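Local coordinates for protein colicin-B (Escherichia coli, PDB 1RH1) that kills Escherichia coli and closely related bacteria by forming channels that depolarise the cytoplasmic membrane and dissipate cellular energy, at residues A[59-64]-A[84-89]; A[69-74]-A[139-144]; A[193-198]-A[215-220]; A[268-273]-A[281-286]. One frame throughout, in Å; residues are numbered along the deposited sequence.

Contact 1 of 4, residues A[59-64]-A[84-89]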
loop_
_atom_site.group_PDB
_atom_site.type_symbol
_atom_site.label_atom_id
_atom_site.label_comp_id
_atom_site.label_asym_id
_atom_site.label_seq_id
_atom_site.Cartn_x
_atom_site.Cartn_y
_atom_site.Cartn_z
ATOM N N LEU A 59 -28.860 29.755 -6.202
ATOM C CA LEU A 59 -28.462 30.805 -5.255
ATOM C C LEU A 59 -27.077 30.545 -4.660
ATOM O O LEU A 59 -26.586 29.404 -4.604
ATOM C CB LEU A 59 -29.464 30.920 -4.107
ATOM C CG LEU A 59 -29.310 29.981 -2.904
ATOM C CD1 LEU A 59 -30.121 30.499 -1.739
ATOM C CD2 LEU A 59 -29.710 28.583 -3.289
ATOM N N VAL A 60 -26.410 31.612 -4.221
ATOM C CA VAL A 60 -25.098 31.449 -3.598
ATOM C C VAL A 60 -25.428 31.050 -2.170
ATOM O O VAL A 60 -25.790 31.869 -1.319
ATOM C CB VAL A 60 -24.295 32.801 -3.721
ATOM C CG1 VAL A 60 -23.045 32.825 -2.875
ATOM C CG2 VAL A 60 -23.759 32.914 -5.142
ATOM N N GLN A 61 -25.348 29.742 -1.923
ATOM C CA GLN A 61 -25.837 29.280 -0.647
ATOM C C GLN A 61 -24.936 29.490 0.520
ATOM O O GLN A 61 -25.455 29.808 1.579
ATOM C CB GLN A 61 -26.207 27.807 -0.703
ATOM C CG GLN A 61 -25.151 26.817 -1.057
ATOM C CD GLN A 61 -25.692 25.436 -0.847
ATOM O OE1 GLN A 61 -25.871 24.674 -1.788
ATOM N NE2 GLN A 61 -25.942 25.130 0.422
ATOM N N SER A 62 -23.624 29.393 0.338
ATOM C CA SER A 62 -22.701 29.547 1.448
ATOM C C SER A 62 -21.375 30.175 1.049
ATOM O O SER A 62 -21.126 30.454 -0.117
ATOM C CB SER A 62 -22.487 28.173 2.051
ATOM O OG SER A 62 -21.869 28.267 3.318
ATOM N N VAL A 63 -20.511 30.427 2.029
ATOM C CA VAL A 63 -19.187 31.018 1.826
ATOM C C VAL A 63 -18.110 30.030 2.225
ATOM O O VAL A 63 -18.070 29.494 3.332
ATOM C CB VAL A 63 -19.010 32.298 2.674
ATOM C CG1 VAL A 63 -17.642 32.908 2.510
ATOM C CG2 VAL A 63 -19.998 33.326 2.193
ATOM N N LEU A 64 -17.191 29.868 1.301
ATOM C CA LEU A 64 -16.062 28.999 1.496
ATOM C C LEU A 64 -14.763 29.701 1.910
ATOM O O LEU A 64 -13.956 30.084 1.045
ATOM C CB LEU A 64 -15.918 28.249 0.201
ATOM C CG LEU A 64 -16.183 26.761 0.167
ATOM C CD1 LEU A 64 -17.351 26.363 1.048
ATOM C CD2 LEU A 64 -16.374 26.401 -1.289
ATOM N N SER A 84 -31.365 25.034 -11.226
ATOM C CA SER A 84 -30.732 23.765 -10.917
ATOM C C SER A 84 -29.339 23.878 -10.315
ATOM O O SER A 84 -28.565 24.737 -10.725
ATOM C CB SER A 84 -30.599 22.907 -12.162
ATOM O OG SER A 84 -31.826 22.447 -12.705
ATOM N N GLY A 85 -29.047 23.051 -9.301
ATOM C CA GLY A 85 -27.705 22.916 -8.759
ATOM C C GLY A 85 -27.307 23.518 -7.414
ATOM O O GLY A 85 -28.005 23.682 -6.404
ATOM N N TRP A 86 -26.035 23.850 -7.633
ATOM C CA TRP A 86 -25.017 24.229 -6.678
ATOM C C TRP A 86 -24.307 25.572 -6.839
ATOM O O TRP A 86 -23.869 25.894 -7.944
ATOM C CB TRP A 86 -24.033 23.092 -6.747
ATOM C CG TRP A 86 -23.981 22.214 -5.537
ATOM C CD1 TRP A 86 -24.511 22.590 -4.327
ATOM C CD2 TRP A 86 -23.347 21.016 -5.503
ATOM N NE1 TRP A 86 -24.195 21.618 -3.503
ATOM C CE2 TRP A 86 -23.504 20.668 -4.154
ATOM C CE3 TRP A 86 -22.666 20.191 -6.383
ATOM C CZ2 TRP A 86 -22.985 19.487 -3.648
ATOM C CZ3 TRP A 86 -22.139 18.999 -5.867
ATOM C CH2 TRP A 86 -22.298 18.651 -4.518
ATOM N N SER A 87 -24.099 26.369 -5.784
ATOM C CA SER A 87 -23.345 27.626 -5.891
ATOM C C SER A 87 -22.801 28.055 -4.541
ATOM O O SER A 87 -23.559 28.260 -3.591
ATOM C CB SER A 87 -24.184 28.818 -6.383
ATOM O OG SER A 87 -24.702 28.764 -7.703
ATOM N N VAL A 88 -21.481 28.220 -4.447
ATOM C CA VAL A 88 -20.822 28.674 -3.223
ATOM C C VAL A 88 -19.961 29.908 -3.476
ATOM O O VAL A 88 -19.506 30.115 -4.599
ATOM C CB VAL A 88 -19.923 27.561 -2.647
ATOM C CG1 VAL A 88 -20.745 26.311 -2.456
ATOM C CG2 VAL A 88 -18.810 27.203 -3.596
ATOM N N SER A 89 -19.718 30.753 -2.475
ATOM C CA SER A 89 -18.794 31.873 -2.604
ATOM C C SER A 89 -17.400 31.507 -2.085
ATOM O O SER A 89 -17.262 30.924 -1.017
ATOM C CB SER A 89 -19.310 33.080 -1.819
ATOM O OG SER A 89 -18.570 34.279 -2.071
#
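Val60 and Ser89 meet through one methyl branch: with CG1 anti to the backbone N (chi1 169°), the valine brings CG1 to 3.9 Å from CB of Ser89. In segment 84-89, the chi1 of Val88 (-55°) puts CG1 anti to the carbonyl carbon, which leaves CG2 between the backbone N and the carbonyl carbon. That methyl meets CD2 of Leu64 at 3.4 Å, the two side chains crossing at a slant. Val63 adds CG2, 4.1 Å from CB of Ser89, on the face opposite to Val88.

The backbones are joined in steps. Gln61 N donates to Ser87 O at 2.9 Å; farther along, Ser89 N reaches Ser62 O at 2.8 Å in an almost straight bond (175° at the hydrogen), and Ser89 O accepts from Leu64 N. Ser89 thus bonds to the residues before and after Val63, as parallel pairing requires. CA of Val63 lies 3.4 Å from Ser89 O in a C-H...O contact. The hydroxyl of Ser87 is spent on the carbonyl of Ala58.

Ile72 of strand 70-73 packs against Leu64, Trp86 and Val88, while the backbone of Val88 bonds to Val226 and Ser228 beyond. The arrangement is a short, twisted parallel strand pair, with 62-64 joined to one side of 87-90 in a curled mixed sheet and strand 225-228 continuing that sheet on the other side.

Contact 2 of 4, residues A[69-74]-A[139-144]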
loop_
_atom_site.group_PDB
_atom_site.type_symbol
_atom_site.label_atom_id
_atom_site.label_comp_id
_atom_site.label_asym_id
_atom_site.label_seq_id
_atom_site.Cartn_x
_atom_site.Cartn_y
_atom_site.Cartn_z
ATOM N N ILE A 69 -15.176 24.106 7.435
ATOM C CA ILE A 69 -16.149 23.157 6.882
ATOM C C ILE A 69 -17.561 23.709 6.835
ATOM O O ILE A 69 -18.050 24.353 7.772
ATOM C CB ILE A 69 -16.216 21.856 7.700
ATOM C CG1 ILE A 69 -14.854 21.232 7.827
ATOM C CG2 ILE A 69 -17.116 20.862 7.001
ATOM C CD1 ILE A 69 -14.874 19.997 8.726
ATOM N N ARG A 70 -18.191 23.394 5.692
ATOM C CA ARG A 70 -19.547 23.797 5.358
ATOM C C ARG A 70 -20.353 22.703 4.676
ATOM O O ARG A 70 -19.925 21.957 3.796
ATOM C CB ARG A 70 -19.531 24.997 4.440
ATOM C CG ARG A 70 -18.886 26.229 5.009
ATOM C CD ARG A 70 -19.743 26.929 6.032
ATOM N NE ARG A 70 -19.757 28.332 5.655
ATOM C CZ ARG A 70 -20.658 29.227 6.051
ATOM N NH1 ARG A 70 -21.655 28.883 6.869
ATOM N NH2 ARG A 70 -20.560 30.473 5.578
ATOM N N ARG A 71 -21.587 22.705 5.159
ATOM C CA ARG A 71 -22.642 21.812 4.753
ATOM C C ARG A 71 -23.393 22.458 3.595
ATOM O O ARG A 71 -24.152 23.425 3.729
ATOM C CB ARG A 71 -23.450 21.610 6.003
ATOM C CG ARG A 71 -24.583 20.645 5.909
ATOM C CD ARG A 71 -25.011 20.309 7.318
ATOM N NE ARG A 71 -26.117 19.374 7.217
ATOM C CZ ARG A 71 -25.966 18.053 7.376
ATOM N NH1 ARG A 71 -24.771 17.514 7.646
ATOM N NH2 ARG A 71 -27.030 17.253 7.259
ATOM N N ILE A 72 -23.063 21.926 2.415
ATOM C CA ILE A 72 -23.575 22.410 1.135
ATOM C C ILE A 72 -24.555 21.387 0.560
ATOM O O ILE A 72 -24.301 20.185 0.509
ATOM C CB ILE A 72 -22.288 22.711 0.270
ATOM C CG1 ILE A 72 -21.798 24.040 0.771
ATOM C CG2 ILE A 72 -22.483 22.929 -1.212
ATOM C CD1 ILE A 72 -20.341 24.247 0.421
ATOM N N ILE A 73 -25.735 21.928 0.204
ATOM C CA ILE A 73 -26.911 21.169 -0.218
ATOM C C ILE A 73 -27.154 21.249 -1.714
ATOM O O ILE A 73 -27.197 22.354 -2.234
ATOM C CB ILE A 73 -28.138 21.718 0.567
ATOM C CG1 ILE A 73 -27.938 21.662 2.058
ATOM C CG2 ILE A 73 -29.334 20.852 0.266
ATOM C CD1 ILE A 73 -29.070 22.381 2.799
ATOM N N LEU A 74 -27.333 20.151 -2.453
ATOM C CA LEU A 74 -27.596 20.211 -3.898
ATOM C C LEU A 74 -29.052 20.567 -4.125
ATOM O O LEU A 74 -29.918 20.025 -3.433
ATOM C CB LEU A 74 -27.293 18.866 -4.545
ATOM C CG LEU A 74 -27.354 18.727 -6.047
ATOM C CD1 LEU A 74 -26.402 19.687 -6.716
ATOM C CD2 LEU A 74 -26.934 17.327 -6.427
ATOM N N ILE A 139 -26.527 16.371 0.424
ATOM C CA ILE A 139 -25.689 17.268 1.190
ATOM C C ILE A 139 -24.261 16.835 0.879
ATOM O O ILE A 139 -24.013 15.696 0.461
ATOM C CB ILE A 139 -26.013 17.104 2.702
ATOM C CG1 ILE A 139 -27.438 17.532 2.985
ATOM C CG2 ILE A 139 -25.105 17.972 3.555
ATOM C CD1 ILE A 139 -28.389 16.328 3.068
ATOM N N ARG A 140 -23.321 17.778 1.050
ATOM C CA ARG A 140 -21.889 17.538 0.917
ATOM C C ARG A 140 -21.052 18.514 1.764
ATOM O O ARG A 140 -21.240 19.720 1.733
ATOM C CB ARG A 140 -21.568 17.625 -0.552
ATOM C CG ARG A 140 -20.534 16.575 -0.741
ATOM C CD ARG A 140 -20.812 15.453 -1.714
ATOM N NE ARG A 140 -21.951 14.649 -1.355
ATOM C CZ ARG A 140 -22.179 13.494 -1.978
ATOM N NH1 ARG A 140 -21.364 13.048 -2.935
ATOM N NH2 ARG A 140 -23.267 12.794 -1.682
ATOM N N LEU A 141 -20.171 18.051 2.648
ATOM C CA LEU A 141 -19.319 18.913 3.464
ATOM C C LEU A 141 -18.103 19.333 2.674
ATOM O O LEU A 141 -17.314 18.494 2.249
ATOM C CB LEU A 141 -18.843 18.187 4.694
ATOM C CG LEU A 141 -19.903 17.761 5.668
ATOM C CD1 LEU A 141 -19.282 16.885 6.685
ATOM C CD2 LEU A 141 -20.499 18.954 6.379
ATOM N N MET A 142 -17.927 20.621 2.443
ATOM C CA MET A 142 -16.801 21.056 1.665
ATOM C C MET A 142 -15.854 21.852 2.528
ATOM O O MET A 142 -16.259 22.614 3.400
ATOM C CB MET A 142 -17.290 21.892 0.487
ATOM C CG MET A 142 -18.039 21.085 -0.558
ATOM S SD MET A 142 -18.650 21.991 -1.992
ATOM C CE MET A 142 -19.260 20.571 -2.819
ATOM N N VAL A 143 -14.560 21.633 2.276
ATOM C CA VAL A 143 -13.461 22.306 2.972
ATOM C C VAL A 143 -12.549 22.863 1.912
ATOM O O VAL A 143 -12.295 22.253 0.877
ATOM C CB VAL A 143 -12.538 21.413 3.819
ATOM C CG1 VAL A 143 -12.180 22.199 5.062
ATOM C CG2 VAL A 143 -13.178 20.077 4.173
ATOM N N THR A 144 -11.996 24.019 2.209
ATOM C CA THR A 144 -11.178 24.718 1.249
ATOM C C THR A 144 -9.818 25.043 1.810
ATOM O O THR A 144 -9.639 25.169 3.020
ATOM C CB THR A 144 -12.079 25.912 0.863
ATOM O OG1 THR A 144 -12.580 25.433 -0.375
ATOM C CG2 THR A 144 -11.491 27.296 0.720
#
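Ile72 and Met142 are buried together on one face of this antiparallel pair. Their side chains cross at about a right angle, with CD1 of Ile72 3.7 Å from SD of Met142; the methionine chain is extended (chi2 -180°), and SD also lies near CG2 of Ile72. At the start of segment 69-74, Ile69 packs separately, its CG2 3.9 Å from CB of Leu141 and its CG1 4.0 Å from CG1 of Val143.

The face of Arg71, Leu141, Ile73 and Ile139 is more open, Arg71 and Ile73 being partly exposed, yet the aliphatic part of Arg71 lies tight on the buried Ile139. The arginine chain is extended from CG to NE, with CG anti to the backbone N (chi1 -176°). CG2 of Ile139 touches CG of Arg71 at 3.6 Å and sits 3.9 Å above the centre of one guanidinium face. The charged tip has a long, weak ion pair with Glu135. CG1 of Ile73 stays a looser 4.3 Å from CG1 of Ile139.

Four backbone bonds knit the strands: Arg70 and Met142 exchange two, as do Ile72 and Arg140. NE of Arg140 hydrogen-bonds to the carbonyl oxygen of Ile139, which lies in its guanidinium plane. Alternating hydrogen-bonded and non-hydrogen-bonded pairs mark a regular antiparallel ladder, its strand directions 142° apart, which attaches strand 70-73 to strand 139-146 of the mixed sheet.

Contact 3 of 4, residues A[193-198]-A[215-220]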
loop_
_atom_site.group_PDB
_atom_site.type_symbol
_atom_site.label_atom_id
_atom_site.label_comp_id
_atom_site.label_asym_id
_atom_site.label_seq_id
_atom_site.Cartn_x
_atom_site.Cartn_y
_atom_site.Cartn_z
ATOM N N PRO A 193 -5.773 15.383 -8.244
ATOM C CA PRO A 193 -6.193 15.841 -9.577
ATOM C C PRO A 193 -6.417 17.318 -9.828
ATOM O O PRO A 193 -7.132 17.960 -9.053
ATOM C CB PRO A 193 -7.441 15.062 -9.876
ATOM C CG PRO A 193 -7.938 14.698 -8.505
ATOM C CD PRO A 193 -6.658 14.343 -7.764
ATOM N N VAL A 194 -5.790 17.871 -10.881
ATOM C CA VAL A 194 -6.077 19.243 -11.287
ATOM C C VAL A 194 -7.332 19.244 -12.184
ATOM O O VAL A 194 -7.445 18.440 -13.124
ATOM C CB VAL A 194 -4.854 19.810 -12.027
ATOM C CG1 VAL A 194 -5.076 21.213 -12.570
ATOM C CG2 VAL A 194 -3.731 19.881 -11.023
ATOM N N VAL A 195 -8.345 20.065 -11.841
ATOM C CA VAL A 195 -9.555 20.202 -12.647
ATOM C C VAL A 195 -9.677 21.651 -13.049
ATOM O O VAL A 195 -9.066 22.548 -12.452
ATOM C CB VAL A 195 -10.904 19.835 -11.926
ATOM C CG1 VAL A 195 -10.859 18.394 -11.460
ATOM C CG2 VAL A 195 -11.172 20.767 -10.758
ATOM N N ASP A 196 -10.571 21.836 -14.029
ATOM C CA ASP A 196 -10.757 23.135 -14.659
ATOM C C ASP A 196 -12.048 23.908 -14.460
ATOM O O ASP A 196 -13.129 23.449 -14.829
ATOM C CB ASP A 196 -10.554 22.993 -16.154
ATOM C CG ASP A 196 -9.656 24.105 -16.647
ATOM O OD1 ASP A 196 -8.457 23.844 -16.793
ATOM O OD2 ASP A 196 -10.151 25.220 -16.862
ATOM N N ALA A 197 -11.893 25.109 -13.889
ATOM C CA ALA A 197 -12.982 26.048 -13.744
ATOM C C ALA A 197 -13.133 26.769 -15.078
ATOM O O ALA A 197 -12.195 27.251 -15.712
ATOM C CB ALA A 197 -12.667 27.056 -12.660
ATOM N N VAL A 198 -14.381 26.735 -15.529
ATOM C CA VAL A 198 -14.862 27.303 -16.784
ATOM C C VAL A 198 -15.864 28.445 -16.534
ATOM O O VAL A 198 -16.725 28.293 -15.670
ATOM C CB VAL A 198 -15.482 26.135 -17.552
ATOM C CG1 VAL A 198 -16.270 26.610 -18.759
ATOM C CG2 VAL A 198 -14.351 25.226 -18.015
ATOM N N SER A 215 -17.479 27.573 -13.083
ATOM C CA SER A 215 -17.963 26.282 -12.596
ATOM C C SER A 215 -16.869 25.226 -12.664
ATOM O O SER A 215 -16.137 25.150 -13.653
ATOM C CB SER A 215 -19.159 25.752 -13.406
ATOM O OG SER A 215 -18.847 25.322 -14.728
ATOM N N ALA A 216 -16.763 24.376 -11.638
ATOM C CA ALA A 216 -15.729 23.355 -11.604
ATOM C C ALA A 216 -16.235 22.000 -11.181
ATOM O O ALA A 216 -17.087 21.936 -10.293
ATOM C CB ALA A 216 -14.661 23.711 -10.635
ATOM N N PRO A 217 -15.750 20.895 -11.766
ATOM C CA PRO A 217 -16.078 19.547 -11.339
ATOM C C PRO A 217 -15.422 19.047 -10.051
ATOM O O PRO A 217 -14.495 18.223 -10.035
ATOM C CB PRO A 217 -15.744 18.729 -12.554
ATOM C CG PRO A 217 -14.545 19.439 -13.107
ATOM C CD PRO A 217 -14.980 20.878 -13.003
ATOM N N VAL A 218 -15.927 19.610 -8.946
ATOM C CA VAL A 218 -15.589 19.151 -7.612
ATOM C C VAL A 218 -16.255 17.790 -7.480
ATOM O O VAL A 218 -15.669 16.860 -6.917
ATOM C CB VAL A 218 -16.133 20.101 -6.587
ATOM C CG1 VAL A 218 -15.789 19.621 -5.200
ATOM C CG2 VAL A 218 -15.549 21.472 -6.869
ATOM N N SER A 219 -17.504 17.716 -8.005
ATOM C CA SER A 219 -18.238 16.474 -8.286
ATOM C C SER A 219 -18.342 15.532 -7.092
ATOM O O SER A 219 -18.744 16.068 -6.052
ATOM C CB SER A 219 -17.493 15.931 -9.522
ATOM O OG SER A 219 -18.267 15.070 -10.340
ATOM N N PRO A 220 -18.049 14.215 -7.062
ATOM C CA PRO A 220 -18.191 13.206 -8.116
ATOM C C PRO A 220 -19.624 12.727 -8.264
ATOM O O PRO A 220 -20.381 12.719 -7.290
ATOM C CB PRO A 220 -17.201 12.094 -7.749
ATOM C CG PRO A 220 -17.236 12.103 -6.254
ATOM C CD PRO A 220 -17.360 13.601 -5.927
#
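The contact is the end of an antiparallel strand pair, bonded at Val198 and Ser215 and parting where Pro217 makes an inverse gamma turn. Val198 N donates to Ser215 O at 3.0 Å, and Ser215 N returns a bond to Val198 O at 2.8 Å. One residue earlier, CA of Ala197 lies 3.3 Å from the same Ser215 oxygen, so this carbonyl receives both an N-H and a C-H. CB of Ala197 lies 4.4 Å from CB of Ala216.

Farther along, the backbones separate. The CA atoms of Val195 and Pro217 are 6.7 Å apart, yet CB of the valine rests 3.8 Å from CG of the proline ring, the two side chains sliding past each other in opposite directions. CG1 of Val195, anti to its carbonyl carbon (chi1 -59°), lies near Pro217 O. The ring's CD approaches Asp196 O at 3.7 Å.

Pro217 is the centre of the turn, which Val218 N closes on Ala216 O at 2.9 Å. Val195 also packs on Val268 and Val270 of strand 266-271. The arrangement is an antiparallel pair of strands 189-201 and 213-216, with one bonded pair between these segments, that ends at a proline-centred inverse gamma turn.

Contact 4 of 4, residues A[268-273]-A[281-286]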
loop_
_atom_site.group_PDB
_atom_site.type_symbol
_atom_site.label_atom_id
_atom_site.label_comp_id
_atom_site.label_asym_id
_atom_site.label_seq_id
_atom_site.Cartn_x
_atom_site.Cartn_y
_atom_site.Cartn_z
ATOM N N VAL A 268 -9.935 18.077 -5.110
ATOM C CA VAL A 268 -9.260 18.438 -6.351
ATOM C C VAL A 268 -8.637 19.812 -6.225
ATOM O O VAL A 268 -8.884 20.521 -5.255
ATOM C CB VAL A 268 -10.231 18.473 -7.568
ATOM C CG1 VAL A 268 -10.887 17.131 -7.804
ATOM C CG2 VAL A 268 -11.326 19.479 -7.312
ATOM N N ILE A 269 -7.828 20.215 -7.195
ATOM C CA ILE A 269 -7.318 21.567 -7.179
ATOM C C ILE A 269 -7.944 22.198 -8.392
ATOM O O ILE A 269 -7.713 21.833 -9.544
ATOM C CB ILE A 269 -5.776 21.562 -7.246
ATOM C CG1 ILE A 269 -5.233 21.241 -5.867
ATOM C CG2 ILE A 269 -5.238 22.912 -7.672
ATOM C CD1 ILE A 269 -3.711 21.206 -5.824
ATOM N N VAL A 270 -8.831 23.128 -8.062
ATOM C CA VAL A 270 -9.571 23.865 -9.066
ATOM C C VAL A 270 -8.671 24.996 -9.505
ATOM O O VAL A 270 -8.256 25.833 -8.703
ATOM C CB VAL A 270 -10.864 24.425 -8.471
ATOM C CG1 VAL A 270 -11.569 25.187 -9.560
ATOM C CG2 VAL A 270 -11.786 23.329 -7.982
ATOM N N ARG A 271 -8.390 24.957 -10.806
ATOM C CA ARG A 271 -7.576 25.946 -11.516
ATOM C C ARG A 271 -8.460 26.926 -12.310
ATOM O O ARG A 271 -9.207 26.520 -13.202
ATOM C CB ARG A 271 -6.644 25.146 -12.407
ATOM C CG ARG A 271 -5.786 25.917 -13.378
ATOM C CD ARG A 271 -4.997 24.945 -14.216
ATOM N NE ARG A 271 -3.682 25.513 -14.366
ATOM C CZ ARG A 271 -2.849 25.153 -15.338
ATOM N NH1 ARG A 271 -3.202 24.229 -16.242
ATOM N NH2 ARG A 271 -1.639 25.730 -15.395
ATOM N N PHE A 272 -8.420 28.229 -12.044
ATOM C CA PHE A 272 -9.294 29.166 -12.731
ATOM C C PHE A 272 -8.824 29.604 -14.127
ATOM O O PHE A 272 -7.717 29.228 -14.519
ATOM C CB PHE A 272 -9.477 30.335 -11.785
ATOM C CG PHE A 272 -10.357 29.914 -10.623
ATOM C CD1 PHE A 272 -11.741 30.045 -10.721
ATOM C CD2 PHE A 272 -9.791 29.382 -9.460
ATOM C CE1 PHE A 272 -12.550 29.641 -9.661
ATOM C CE2 PHE A 272 -10.607 28.981 -8.402
ATOM C CZ PHE A 272 -11.987 29.109 -8.499
ATOM N N PRO A 273 -9.589 30.320 -14.976
ATOM C CA PRO A 273 -9.237 30.556 -16.365
ATOM C C PRO A 273 -8.089 31.500 -16.642
ATOM O O PRO A 273 -7.655 32.298 -15.810
ATOM C CB PRO A 273 -10.530 31.030 -17.001
ATOM C CG PRO A 273 -11.590 30.354 -16.207
ATOM C CD PRO A 273 -11.023 30.574 -14.824
ATOM N N LEU A 281 -7.564 26.912 -6.173
ATOM C CA LEU A 281 -8.170 26.511 -4.925
ATOM C C LEU A 281 -8.227 24.994 -4.782
ATOM O O LEU A 281 -8.513 24.265 -5.735
ATOM C CB LEU A 281 -9.539 27.104 -4.890
ATOM C CG LEU A 281 -10.268 27.055 -3.574
ATOM C CD1 LEU A 281 -9.567 27.962 -2.565
ATOM C CD2 LEU A 281 -11.726 27.460 -3.806
ATOM N N TYR A 282 -7.862 24.533 -3.581
ATOM C CA TYR A 282 -7.954 23.132 -3.234
ATOM C C TYR A 282 -9.280 23.038 -2.536
ATOM O O TYR A 282 -9.580 23.818 -1.640
ATOM C CB TYR A 282 -6.866 22.697 -2.268
ATOM C CG TYR A 282 -7.008 21.295 -1.644
ATOM C CD1 TYR A 282 -7.573 21.150 -0.379
ATOM C CD2 TYR A 282 -6.575 20.154 -2.321
ATOM C CE1 TYR A 282 -7.711 19.896 0.203
ATOM C CE2 TYR A 282 -6.708 18.887 -1.747
ATOM C CZ TYR A 282 -7.280 18.777 -0.491
ATOM O OH TYR A 282 -7.455 17.536 0.073
ATOM N N ILE A 283 -10.060 22.047 -2.934
ATOM C CA ILE A 283 -11.350 21.858 -2.334
ATOM C C ILE A 283 -11.655 20.398 -2.099
ATOM O O ILE A 283 -11.347 19.522 -2.899
ATOM C CB ILE A 283 -12.315 22.621 -3.278
ATOM C CG1 ILE A 283 -13.705 22.555 -2.726
ATOM C CG2 ILE A 283 -12.267 22.070 -4.676
ATOM C CD1 ILE A 283 -14.523 23.686 -3.381
ATOM N N SER A 284 -12.183 20.153 -0.907
ATOM C CA SER A 284 -12.526 18.810 -0.460
ATOM C C SER A 284 -14.019 18.619 -0.242
ATOM O O SER A 284 -14.636 19.390 0.493
ATOM C CB SER A 284 -11.826 18.498 0.837
ATOM O OG SER A 284 -12.024 17.113 1.090
ATOM N N ALA A 285 -14.608 17.570 -0.827
ATOM C CA ALA A 285 -16.046 17.357 -0.758
ATOM C C ALA A 285 -16.432 15.973 -0.260
ATOM O O ALA A 285 -16.440 14.990 -1.009
ATOM C CB ALA A 285 -16.645 17.560 -2.139
ATOM N N VAL A 286 -16.824 15.930 1.013
ATOM C CA VAL A 286 -17.158 14.701 1.720
ATOM C C VAL A 286 -18.641 14.419 1.917
ATOM O O VAL A 286 -19.456 15.305 2.103
ATOM C CB VAL A 286 -16.407 14.766 3.077
ATOM C CG1 VAL A 286 -16.783 13.667 4.056
ATOM C CG2 VAL A 286 -14.935 14.605 2.755
#
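Val268 and Ile283 open a run of antiparallel pairing in which the two strand directions stand 140° apart. They exchange two backbone hydrogen bonds, Val270 and Leu281 another two, and between them Ile269 and Tyr282 form a non-hydrogen-bonded pair.

On the face of Val268, Val270, Leu281 and Ile283, one methyl is shared: with CG1 of Ile283 anti to the backbone N (chi1 -177°), its CG2 lies between the backbone N and the carbonyl carbon and reaches both valines. It sits 3.8 Å from CG2 of Val268, whose side chain lies alongside, and 3.6 Å from CG2 of Val270, whose side chain crosses at a slant. Phe272 presents its ring edge, CE2 being 4.1 Å from CB of Leu281, and CG1 of Val270 rests 4.0 Å above one face of that ring, toward its rim.

On the reverse face, CG1 of Ile269 meets the edge of the Tyr282 ring in its plane, 3.9 Å from CD2. The phenol hydroxyl is hydrogen-bonded to Asp267 and to the backbone of Leu171.

Strand 189-201 flanks this beta hairpin, parallel to 266-271, and strand 139-146 runs antiparallel to 281-286, with Leu225 and Leu227 of strand 225-228 packed on its valine and isoleucine face.

How the contacts relate
All four contacts belong to one curled mixed sheet in the N-terminal part of the chain, away from the helical pore-forming domain. Contacts 3 and 4 are nearest, their centres about 6 Å apart: strands 189-201 and 266-271 are neighbours in the sheet, with Val195 N 3.0 Å from Ile269 O. Contact 4 continues into contact 2, centres about 13 Å apart, through Val143 O and Ser284 N at 2.8 Å. Contacts 1 and 2 interlock along the chain, their segments alternating; their centres are about 10 Å apart, and Arg70 NE reaches Val63 O at 3.1 Å. Leu64 CD2 also touches Ile283 CD1 at 3.9 Å, bringing contact 1 against contact 4.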